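Local coordinates for protein FACT complex subunit SPT16 (PDB 6A8M) that probably acts as a histone chaperone within the FACT complex, reorganising nucleosomes during transcription, DNA replication and DNA repair, the present chain being its N-terminal, peptidase-like part, at residues 223-226 with 227-230; 229-232 with 233-237; 316-319 with 320-323; 347-350 with 351-355. All blocks are in the same frame, centred on the assembly; numbering follows the deposited sequence.

Contact 1: 223-226 with 227-230; sequences ENEI and DKSR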
loop_
_atom_site.group_PDB
_atom_site.type_symbol
_atom_site.label_atom_id
_atom_site.label_comp_id
_atom_site.label_asym_id
_atom_site.label_seq_id
_atom_site.Cartn_x
_atom_site.Cartn_y
_atom_site.Cartn_z
ATOM N N GLU A 223 -13.273 -7.324 -11.541
ATOM C CA GLU A 223 -12.555 -7.895 -10.405
ATOM C C GLU A 223 -12.328 -9.397 -10.572
ATOM O O GLU A 223 -11.251 -9.912 -10.256
ATOM C CB GLU A 223 -13.317 -7.577 -9.101
ATOM C CG GLU A 223 -12.622 -8.031 -7.835
ATOM C CD GLU A 223 -13.239 -7.425 -6.578
ATOM O OE1 GLU A 223 -12.758 -7.714 -5.455
ATOM O OE2 GLU A 223 -14.219 -6.669 -6.715
ATOM N N ASN A 224 -13.321 -10.118 -11.071
ATOM C CA ASN A 224 -13.193 -11.560 -11.188
ATOM C C ASN A 224 -12.295 -11.981 -12.344
ATOM O O ASN A 224 -11.915 -13.154 -12.415
ATOM C CB ASN A 224 -14.585 -12.181 -11.333
ATOM C CG ASN A 224 -15.422 -12.005 -10.061
ATOM O OD1 ASN A 224 -16.492 -11.390 -10.073
ATOM N ND2 ASN A 224 -14.932 -12.552 -8.965
ATOM N N GLU A 225 -11.930 -11.048 -13.227
ATOM C CA GLU A 225 -11.035 -11.385 -14.329
ATOM C C GLU A 225 -9.658 -11.823 -13.842
ATOM O O GLU A 225 -8.977 -12.571 -14.552
ATOM C CB GLU A 225 -10.901 -10.184 -15.272
ATOM C CG GLU A 225 -12.196 -9.802 -15.970
ATOM C CD GLU A 225 -12.482 -10.684 -17.159
ATOM O OE1 GLU A 225 -11.532 -10.972 -17.911
ATOM O OE2 GLU A 225 -13.651 -11.093 -17.339
ATOM N N ILE A 226 -9.241 -11.395 -12.647
ATOM C CA ILE A 226 -7.906 -11.738 -12.152
ATOM C C ILE A 226 -7.795 -13.218 -11.849
ATOM O O ILE A 226 -6.685 -13.742 -11.733
ATOM C CB ILE A 226 -7.550 -10.917 -10.898
ATOM C CG1 ILE A 226 -6.018 -10.852 -10.683
ATOM C CG2 ILE A 226 -8.256 -11.470 -9.675
ATOM C CD1 ILE A 226 -5.605 -9.734 -9.742
ATOM N N ASP A 227 -8.904 -13.927 -11.719
ATOM C CA ASP A 227 -8.767 -15.343 -11.415
ATOM C C ASP A 227 -8.673 -16.210 -12.664
ATOM O O ASP A 227 -8.628 -17.441 -12.545
ATOM C CB ASP A 227 -9.908 -15.804 -10.510
ATOM C CG ASP A 227 -9.811 -15.182 -9.112
ATOM O OD1 ASP A 227 -8.688 -15.040 -8.565
ATOM O OD2 ASP A 227 -10.855 -14.817 -8.567
ATOM N N LYS A 228 -8.632 -15.601 -13.847
ATOM C CA LYS A 228 -8.411 -16.318 -15.103
ATOM C C LYS A 228 -6.909 -16.514 -15.243
ATOM O O LYS A 228 -6.209 -15.693 -15.836
ATOM C CB LYS A 228 -8.980 -15.531 -16.274
ATOM C CG LYS A 228 -10.491 -15.337 -16.276
ATOM C CD LYS A 228 -10.883 -14.418 -17.423
ATOM C CE LYS A 228 -12.374 -14.171 -17.460
ATOM N NZ LYS A 228 -13.118 -15.429 -17.227
ATOM N N SER A 229 -6.401 -17.596 -14.643
ATOM C CA SER A 229 -4.959 -17.831 -14.585
ATOM C C SER A 229 -4.335 -17.910 -15.974
ATOM O O SER A 229 -3.186 -17.496 -16.165
ATOM C CB SER A 229 -4.664 -19.130 -13.830
ATOM O OG SER A 229 -4.947 -18.993 -12.450
ATOM N N ARG A 230 -5.062 -18.442 -16.947
ATOM C CA ARG A 230 -4.486 -18.577 -18.286
ATOM C C ARG A 230 -4.357 -17.226 -18.977
ATOM O O ARG A 230 -3.427 -17.018 -19.767
ATOM C CB ARG A 230 -5.316 -19.542 -19.121
ATOM C CG ARG A 230 -5.256 -20.948 -18.564
ATOM C CD ARG A 230 -6.377 -21.765 -19.076
ATOM N NE ARG A 230 -6.549 -22.957 -18.258
ATOM C CZ ARG A 230 -5.893 -24.095 -18.450
ATOM N NH1 ARG A 230 -5.023 -24.203 -19.450
ATOM N NH2 ARG A 230 -6.125 -25.135 -17.652
#
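Asp227 N and Lys228 N each reach back three residues along the chain, the first donating to Asn224 O at 3.2 Å and the second to Glu225 O at 3.1 Å.

The charged side chains meet through carbon. Lys228 CE lies 3.3 Å from both Glu225 OE1 and Glu225 OE2, while Lys228 NZ, turned aside at the last torsion, stays 4.4 Å from Glu225 OE2, too far for a salt bridge although the attraction probably still counts. A bend in the glutamate at chi2, -80°, curls the carboxylate back to this meeting. With an alanine in place of Glu225, the Lys228 ammonium would probably lose this nearby negative charge and its chain be freer to turn.

The two successive backbone bonds carry the chain through a tight connection between helix 215-224 and helix 229-233, in the M24 peptidase-like part of the protein. Lys228 sits at the N-cap position of the second helix and is also the centre of an inverse gamma turn; its psi of 86° swings the backbone out of the preceding turns.

The remaining contacts are of carbon against oxygen: Ile226 CG2 rests 3.8 Å from Asp227 OD1, and Lys228 CB passes 3.4 Å from Glu225 O. Glu225 and Ile226 both lean on Phe195 of helix 179-208, and Trp256 NE1 donates to Glu223 O.

Contact 2: 229-232 with 233-237; sequences SRFL and KKLSP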
loop_
_atom_site.group_PDB
_atom_site.type_symbol
_atom_site.label_atom_id
_atom_site.label_comp_id
_atom_site.label_asym_id
_atom_site.label_seq_id
_atom_site.Cartn_x
_atom_site.Cartn_y
_atom_site.Cartn_z
ATOM N N SER A 229 -6.401 -17.596 -14.643
ATOM C CA SER A 229 -4.959 -17.831 -14.585
ATOM C C SER A 229 -4.335 -17.910 -15.974
ATOM O O SER A 229 -3.186 -17.496 -16.165
ATOM C CB SER A 229 -4.664 -19.130 -13.830
ATOM O OG SER A 229 -4.947 -18.993 -12.450
ATOM N N ARG A 230 -5.062 -18.442 -16.947
ATOM C CA ARG A 230 -4.486 -18.577 -18.286
ATOM C C ARG A 230 -4.357 -17.226 -18.977
ATOM O O ARG A 230 -3.427 -17.018 -19.767
ATOM C CB ARG A 230 -5.316 -19.542 -19.121
ATOM C CG ARG A 230 -5.256 -20.948 -18.564
ATOM C CD ARG A 230 -6.377 -21.765 -19.076
ATOM N NE ARG A 230 -6.549 -22.957 -18.258
ATOM C CZ ARG A 230 -5.893 -24.095 -18.450
ATOM N NH1 ARG A 230 -5.023 -24.203 -19.450
ATOM N NH2 ARG A 230 -6.125 -25.135 -17.652
ATOM N N PHE A 231 -5.262 -16.298 -18.673
ATOM C CA PHE A 231 -5.088 -14.918 -19.094
ATOM C C PHE A 231 -3.865 -14.305 -18.432
ATOM O O PHE A 231 -3.076 -13.621 -19.090
ATOM C CB PHE A 231 -6.342 -14.119 -18.746
ATOM C CG PHE A 231 -6.110 -12.644 -18.614
ATOM C CD1 PHE A 231 -5.821 -11.881 -19.735
ATOM C CD2 PHE A 231 -6.216 -12.012 -17.388
ATOM C CE1 PHE A 231 -5.610 -10.514 -19.617
ATOM C CE2 PHE A 231 -6.004 -10.640 -17.277
ATOM C CZ PHE A 231 -5.709 -9.908 -18.399
ATOM N N LEU A 232 -3.690 -14.548 -17.128
ATOM C CA LEU A 232 -2.547 -13.990 -16.415
ATOM C C LEU A 232 -1.231 -14.536 -16.960
ATOM O O LEU A 232 -0.262 -13.787 -17.095
ATOM C CB LEU A 232 -2.652 -14.272 -14.922
ATOM C CG LEU A 232 -3.751 -13.622 -14.082
ATOM C CD1 LEU A 232 -3.471 -13.936 -12.615
ATOM C CD2 LEU A 232 -3.801 -12.131 -14.309
ATOM N N LYS A 233 -1.186 -15.831 -17.293
ATOM C CA LYS A 233 0.034 -16.422 -17.841
ATOM C C LYS A 233 0.500 -15.673 -19.079
ATOM O O LYS A 233 1.707 -15.497 -19.294
ATOM C CB LYS A 233 -0.194 -17.896 -18.189
ATOM C CG LYS A 233 0.254 -18.889 -17.130
ATOM C CD LYS A 233 -0.924 -19.405 -16.310
ATOM C CE LYS A 233 -0.484 -20.156 -15.063
ATOM N NZ LYS A 233 -1.648 -20.512 -14.185
ATOM N N LYS A 234 -0.442 -15.224 -19.908
ATOM C CA LYS A 234 -0.092 -14.567 -21.161
ATOM C C LYS A 234 0.412 -13.150 -20.964
ATOM O O LYS A 234 0.830 -12.519 -21.943
ATOM C CB LYS A 234 -1.294 -14.550 -22.090
ATOM C CG LYS A 234 -1.647 -15.908 -22.622
ATOM C CD LYS A 234 -3.130 -15.924 -22.899
ATOM C CE LYS A 234 -3.499 -16.706 -24.094
ATOM N NZ LYS A 234 -4.978 -16.513 -24.289
ATOM N N LEU A 235 0.362 -12.634 -19.744
ATOM C CA LEU A 235 0.961 -11.346 -19.442
ATOM C C LEU A 235 2.466 -11.435 -19.268
ATOM O O LEU A 235 3.123 -10.393 -19.229
ATOM C CB LEU A 235 0.363 -10.760 -18.169
ATOM C CG LEU A 235 -1.124 -10.423 -18.181
ATOM C CD1 LEU A 235 -1.524 -9.870 -16.845
ATOM C CD2 LEU A 235 -1.415 -9.435 -19.292
ATOM N N SER A 236 3.018 -12.638 -19.148
ATOM C CA SER A 236 4.435 -12.762 -18.821
ATOM C C SER A 236 5.358 -12.010 -19.771
ATOM O O SER A 236 6.326 -11.401 -19.283
ATOM C CB SER A 236 4.827 -14.238 -18.755
ATOM O OG SER A 236 4.028 -14.906 -17.816
ATOM N N PRO A 237 5.137 -11.987 -21.093
ATOM C CA PRO A 237 6.055 -11.221 -21.951
ATOM C C PRO A 237 6.076 -9.736 -21.639
ATOM O O PRO A 237 7.108 -9.088 -21.857
ATOM C CB PRO A 237 5.531 -11.494 -23.371
ATOM C CG PRO A 237 4.133 -12.020 -23.179
ATOM C CD PRO A 237 4.172 -12.766 -21.893
#
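Ser229 meets Lys233 one helical turn on: Ser229 O accepts the backbone bond from Lys233 N at 2.8 Å, and the lysine chain then folds back over the same residue. Its CD passes 3.0 Å from Ser229 O, and its NZ ends 3.3 Å from Ser229 CB. The bend at chi2, 101°, and an unusual first torsion of -97° bring the chain to lie along the serine instead of leaving it.

Arg230 takes part through its carbonyl, which has Lys234 CD 3.3 Å from its O and receives a weak bond from Lys234 N. Phe231 O receives a second weak bond from that same N-H, so the amide is shared between two acceptors. The Phe231 ring meets Leu235 obliquely, CE1 standing 4.3 Å from Leu235 CD2.

Leu232 O takes Leu235 N at 3.0 Å, and the two side chains cross obliquely, Leu232 CD2 reaching Leu235 CD1 at 4.1 Å. Replacing Leu235 by an alanine would probably open a gap beside Phe231 and Leu232. Next along the chain, a type I turn from Lys233 to Ser236 leads into helix 236-239, with Ser236 N and OG both gripping Lys233 O from one face of its plane.

This junction of helices 229-233 and 236-239, in the M24 peptidase-like part, packs on helix 179-208: Leu232 touches Phe195, Phe231 touches Leu198 and Leu235 touches Lys194. The chemistry is thus divided: leucine and phenylalanine carbons pack onto that long helix, while the exposed lysines lay their methylenes against backbone carbonyls.

Contact 3: 316-319 with 320-323; sequences DNYD and FLLL
Four consecutive i to i+4 bonds, from Phe320 N to Asp316 O (3.0 Å) through Leu321 N to Asn317 O (2.9 Å) and Leu322 N to Tyr318 O, on to Leu323 N and Asp319 O, make this a regular stretch of alpha helix, about two turns long. Tyr318 carries the side-chain contact. With its CG anti to the backbone N (chi1 -179°), the ring is laid along the helix toward the next turn, and CE2 comes 3.7 Å from Leu322 CD1. Leu322 CD2 reaches on to the phenol, 3.8 Å from Tyr318 OH, whose hydrogen-bond partner is Lys436 O. Across the ring from CE2, Tyr318 CD1 lies 4.2 Å from Leu321 CD2; both leucines approach obliquely, from the same side of the ring plane. Phe320 sets its CB 3.6 Å from Asn317 O, which lies at the edge of its ring, near the plane.

The polar ends are held from outside: Asn317 ND2 donates to Tyr413 OH, and Asp319 OD1 makes a salt bridge with Arg438. In the M24 peptidase-like (pita-bread) fold, helix 312-332 lies between a sheet and a helix: Leu321 rests on strands 412-424 and 394-405, Phe320 on Ile350 of helix 339-353.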
loop_
_atom_site.group_PDB
_atom_site.type_symbol
_atom_site.label_atom_id
_atom_site.label_comp_id
_atom_site.label_asym_id
_atom_site.label_seq_id
_atom_site.Cartn_x
_atom_site.Cartn_y
_atom_site.Cartn_z
ATOM N N ASP A 316 -13.239 20.861 -20.562
ATOM C CA ASP A 316 -12.297 21.885 -20.120
ATOM C C ASP A 316 -11.711 21.524 -18.757
ATOM O O ASP A 316 -10.505 21.673 -18.523
ATOM C CB ASP A 316 -12.994 23.246 -20.075
ATOM C CG ASP A 316 -13.306 23.805 -21.463
ATOM O OD1 ASP A 316 -12.830 23.237 -22.468
ATOM O OD2 ASP A 316 -14.027 24.831 -21.541
ATOM N N ASN A 317 -12.553 21.039 -17.846
ATOM C CA ASN A 317 -12.051 20.706 -16.521
ATOM C C ASN A 317 -11.253 19.415 -16.533
ATOM O O ASN A 317 -10.322 19.272 -15.738
ATOM C CB ASN A 317 -13.202 20.648 -15.529
ATOM C CG ASN A 317 -13.757 22.031 -15.238
ATOM O OD1 ASN A 317 -13.046 23.036 -15.394
ATOM N ND2 ASN A 317 -15.031 22.104 -14.872
ATOM N N TYR A 318 -11.574 18.475 -17.427
ATOM C CA TYR A 318 -10.705 17.313 -17.553
ATOM C C TYR A 318 -9.345 17.710 -18.112
ATOM O O TYR A 318 -8.313 17.189 -17.678
ATOM C CB TYR A 318 -11.336 16.227 -18.421
ATOM C CG TYR A 318 -10.409 15.035 -18.509
ATOM C CD1 TYR A 318 -10.370 14.091 -17.495
ATOM C CD2 TYR A 318 -9.516 14.895 -19.562
ATOM C CE1 TYR A 318 -9.488 13.010 -17.546
ATOM C CE2 TYR A 318 -8.633 13.810 -19.628
ATOM C CZ TYR A 318 -8.631 12.874 -18.608
ATOM O OH TYR A 318 -7.763 11.804 -18.635
ATOM N N ASP A 319 -9.323 18.621 -19.085
ATOM C CA ASP A 319 -8.043 19.112 -19.590
ATOM C C ASP A 319 -7.223 19.728 -18.471
ATOM O O ASP A 319 -6.009 19.502 -18.381
ATOM C CB ASP A 319 -8.261 20.139 -20.701
ATOM C CG ASP A 319 -8.790 19.520 -21.982
ATOM O OD1 ASP A 319 -8.661 18.282 -22.150
ATOM O OD2 ASP A 319 -9.314 20.287 -22.821
ATOM N N PHE A 320 -7.870 20.532 -17.626
ATOM C CA PHE A 320 -7.188 21.124 -16.479
ATOM C C PHE A 320 -6.677 20.061 -15.519
ATOM O O PHE A 320 -5.550 20.158 -15.022
ATOM C CB PHE A 320 -8.119 22.085 -15.739
ATOM C CG PHE A 320 -7.594 22.460 -14.391
ATOM C CD1 PHE A 320 -6.585 23.390 -14.286
ATOM C CD2 PHE A 320 -8.049 21.813 -13.238
ATOM C CE1 PHE A 320 -6.068 23.723 -13.050
ATOM C CE2 PHE A 320 -7.526 22.130 -12.004
ATOM C CZ PHE A 320 -6.539 23.077 -11.910
ATOM N N LEU A 321 -7.497 19.043 -15.229
ATOM C CA LEU A 321 -7.077 17.982 -14.317
ATOM C C LEU A 321 -5.776 17.341 -14.783
ATOM O O LEU A 321 -4.885 17.069 -13.970
ATOM C CB LEU A 321 -8.187 16.933 -14.199
ATOM C CG LEU A 321 -7.946 15.698 -13.345
ATOM C CD1 LEU A 321 -7.768 16.104 -11.889
ATOM C CD2 LEU A 321 -9.129 14.748 -13.505
ATOM N N LEU A 322 -5.632 17.126 -16.098
ATOM C CA LEU A 322 -4.374 16.601 -16.630
ATOM C C LEU A 322 -3.208 17.535 -16.346
ATOM O O LEU A 322 -2.119 17.081 -15.961
ATOM C CB LEU A 322 -4.481 16.383 -18.136
ATOM C CG LEU A 322 -5.227 15.159 -18.625
ATOM C CD1 LEU A 322 -5.272 15.191 -20.163
ATOM C CD2 LEU A 322 -4.572 13.874 -18.108
ATOM N N LEU A 323 -3.407 18.836 -16.579
ATOM C CA LEU A 323 -2.361 19.829 -16.340
ATOM C C LEU A 323 -1.988 19.891 -14.870
ATOM O O LEU A 323 -0.815 20.059 -14.527
ATOM C CB LEU A 323 -2.829 21.206 -16.824
ATOM C CG LEU A 323 -3.073 21.302 -18.336
ATOM C CD1 LEU A 323 -3.573 22.664 -18.741
ATOM C CD2 LEU A 323 -1.778 20.968 -19.074
#

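Contact 4: 347-350 with 351-355; sequences VNYI and NSKKP
The C-terminal turns of helix 339-353 run out here, where Lys354 is the first residue to leave helical angles and Pro355 follows at once. Asn351 N bonds to Val347 O, Ser352 N to Asn348 O and Lys353 N to Tyr349 O, all in the i to i+4 pattern; the last and shortest of the series is Lys354 N to Ile350 O, 2.7 Å. The series does not go on: the chain has turned away at Lys354, and Pro355 N has no hydrogen to donate.

Lys353 lies over one face of the Tyr349 ring, its CG 4.2 Å above the plane and over the centre. The chain bends at chi2 (-71°) and then runs on past the ring, bringing CE to 4.2 Å from Tyr349 CE1. Lys353 CG also passes 3.3 Å from Tyr349 O, so aliphatic carbon packs against both ring and carbonyl.

On the buried side Ile350 CG2 approaches Lys354 O at 3.3 Å, where the chain turns out of the helix; Ile350 leans on Phe320, Leu357 and Phe361. On the exposed side a water donates to Asn348 O at 3.0 Å and accepts from Asn351 ND2, giving that carbonyl a second partner beside Ser352 N. Such an ending, with a proline directly after the first non-helical residue, is a common way for a helix to terminate.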
loop_
_atom_site.group_PDB
_atom_site.type_symbol
_atom_site.label_atom_id
_atom_site.label_comp_id
_atom_site.label_asym_id
_atom_site.label_seq_id
_atom_site.Cartn_x
_atom_site.Cartn_y
_atom_site.Cartn_z
ATOM N N VAL A 347 -3.109 23.273 -4.665
ATOM C CA VAL A 347 -4.131 24.270 -4.365
ATOM C C VAL A 347 -3.825 25.576 -5.076
ATOM O O VAL A 347 -4.725 26.236 -5.609
ATOM C CB VAL A 347 -4.240 24.469 -2.847
ATOM C CG1 VAL A 347 -5.164 25.652 -2.540
ATOM C CG2 VAL A 347 -4.734 23.173 -2.211
ATOM N N ASN A 348 -2.550 25.975 -5.080
ATOM C CA ASN A 348 -2.150 27.192 -5.782
ATOM C C ASN A 348 -2.515 27.114 -7.254
ATOM O O ASN A 348 -3.017 28.082 -7.840
ATOM C CB ASN A 348 -0.644 27.422 -5.644
ATOM C CG ASN A 348 -0.207 27.724 -4.234
ATOM O OD1 ASN A 348 -1.021 27.995 -3.351
ATOM N ND2 ASN A 348 1.103 27.686 -4.014
ATOM N N TYR A 349 -2.217 25.977 -7.882
ATOM C CA TYR A 349 -2.449 25.841 -9.316
ATOM C C TYR A 349 -3.941 25.920 -9.638
ATOM O O TYR A 349 -4.340 26.546 -10.624
ATOM C CB TYR A 349 -1.833 24.524 -9.790
ATOM C CG TYR A 349 -1.695 24.372 -11.287
ATOM C CD1 TYR A 349 -0.610 24.917 -11.964
ATOM C CD2 TYR A 349 -2.646 23.680 -12.018
ATOM C CE1 TYR A 349 -0.492 24.782 -13.336
ATOM C CE2 TYR A 349 -2.534 23.538 -13.383
ATOM C CZ TYR A 349 -1.460 24.090 -14.040
ATOM O OH TYR A 349 -1.360 23.945 -15.413
ATOM N N ILE A 350 -4.787 25.329 -8.788
ATOM C CA ILE A 350 -6.231 25.404 -9.016
ATOM C C ILE A 350 -6.730 26.829 -8.839
ATOM O O ILE A 350 -7.552 27.319 -9.624
ATOM C CB ILE A 350 -6.974 24.449 -8.063
ATOM C CG1 ILE A 350 -6.630 23.002 -8.332
ATOM C CG2 ILE A 350 -8.466 24.655 -8.170
ATOM C CD1 ILE A 350 -6.872 22.161 -7.094
ATOM N N ASN A 351 -6.261 27.509 -7.796
ATOM C CA ASN A 351 -6.702 28.879 -7.546
ATOM C C ASN A 351 -6.325 29.774 -8.711
ATOM O O ASN A 351 -7.073 30.693 -9.079
ATOM C CB ASN A 351 -6.074 29.383 -6.247
ATOM C CG ASN A 351 -6.380 30.848 -5.969
ATOM O OD1 ASN A 351 -7.399 31.165 -5.353
ATOM N ND2 ASN A 351 -5.494 31.747 -6.411
ATOM N N SER A 352 -5.161 29.509 -9.308
ATOM C CA SER A 352 -4.708 30.305 -10.440
ATOM C C SER A 352 -5.607 30.112 -11.651
ATOM O O SER A 352 -6.021 31.088 -12.290
ATOM C CB SER A 352 -3.274 29.934 -10.803
ATOM O OG SER A 352 -2.819 30.785 -11.836
ATOM N N LYS A 353 -5.873 28.861 -12.013
ATOM C CA LYS A 353 -6.480 28.535 -13.296
ATOM C C LYS A 353 -7.971 28.234 -13.216
ATOM O O LYS A 353 -8.700 28.545 -14.163
ATOM C CB LYS A 353 -5.769 27.329 -13.913
ATOM C CG LYS A 353 -4.243 27.406 -13.845
ATOM C CD LYS A 353 -3.701 28.456 -14.788
ATOM C CE LYS A 353 -2.216 28.217 -15.061
ATOM N NZ LYS A 353 -1.666 29.216 -16.025
ATOM N N LYS A 354 -8.449 27.641 -12.118
ATOM C CA LYS A 354 -9.803 27.086 -12.058
ATOM C C LYS A 354 -10.374 27.241 -10.655
ATOM O O LYS A 354 -10.657 26.249 -9.968
ATOM C CB LYS A 354 -9.787 25.612 -12.460
ATOM C CG LYS A 354 -9.546 25.336 -13.927
ATOM C CD LYS A 354 -10.639 25.950 -14.796
ATOM C CE LYS A 354 -10.646 25.348 -16.176
ATOM N NZ LYS A 354 -11.661 26.012 -17.048
ATOM N N PRO A 355 -10.597 28.475 -10.207
ATOM C CA PRO A 355 -11.108 28.658 -8.841
ATOM C C PRO A 355 -12.490 28.058 -8.626
ATOM O O PRO A 355 -12.843 27.723 -7.482
ATOM C CB PRO A 355 -11.101 30.183 -8.666
ATOM C CG PRO A 355 -11.112 30.735 -10.065
ATOM C CD PRO A 355 -10.329 29.759 -10.876
HETATM O O HOH W 1 -2.749 31.096 -7.504
#

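How the contacts relate
All four are local contacts within the M24 peptidase-like part of the protein, in two separate places. Contacts 1 and 2 adjoin, sharing Ser229 and Arg230 on helix 229-233, and Leu232 CD1 packs on Ile226 O. Contacts 3 and 4 form the other pair, on the successive helices 312-332 and 339-353, which touch where Phe320 meets Tyr349 and Lys354. The two pairs stand well apart: the centres of contacts 2 and 4 are about 43 Å from each other. Contact 3 has the most buried residues and packs leucine methyls against an aromatic ring; contact 2 is partly buried, while contacts 1 and 4 are at the surface, where lysine chains, a carboxylate and water take part.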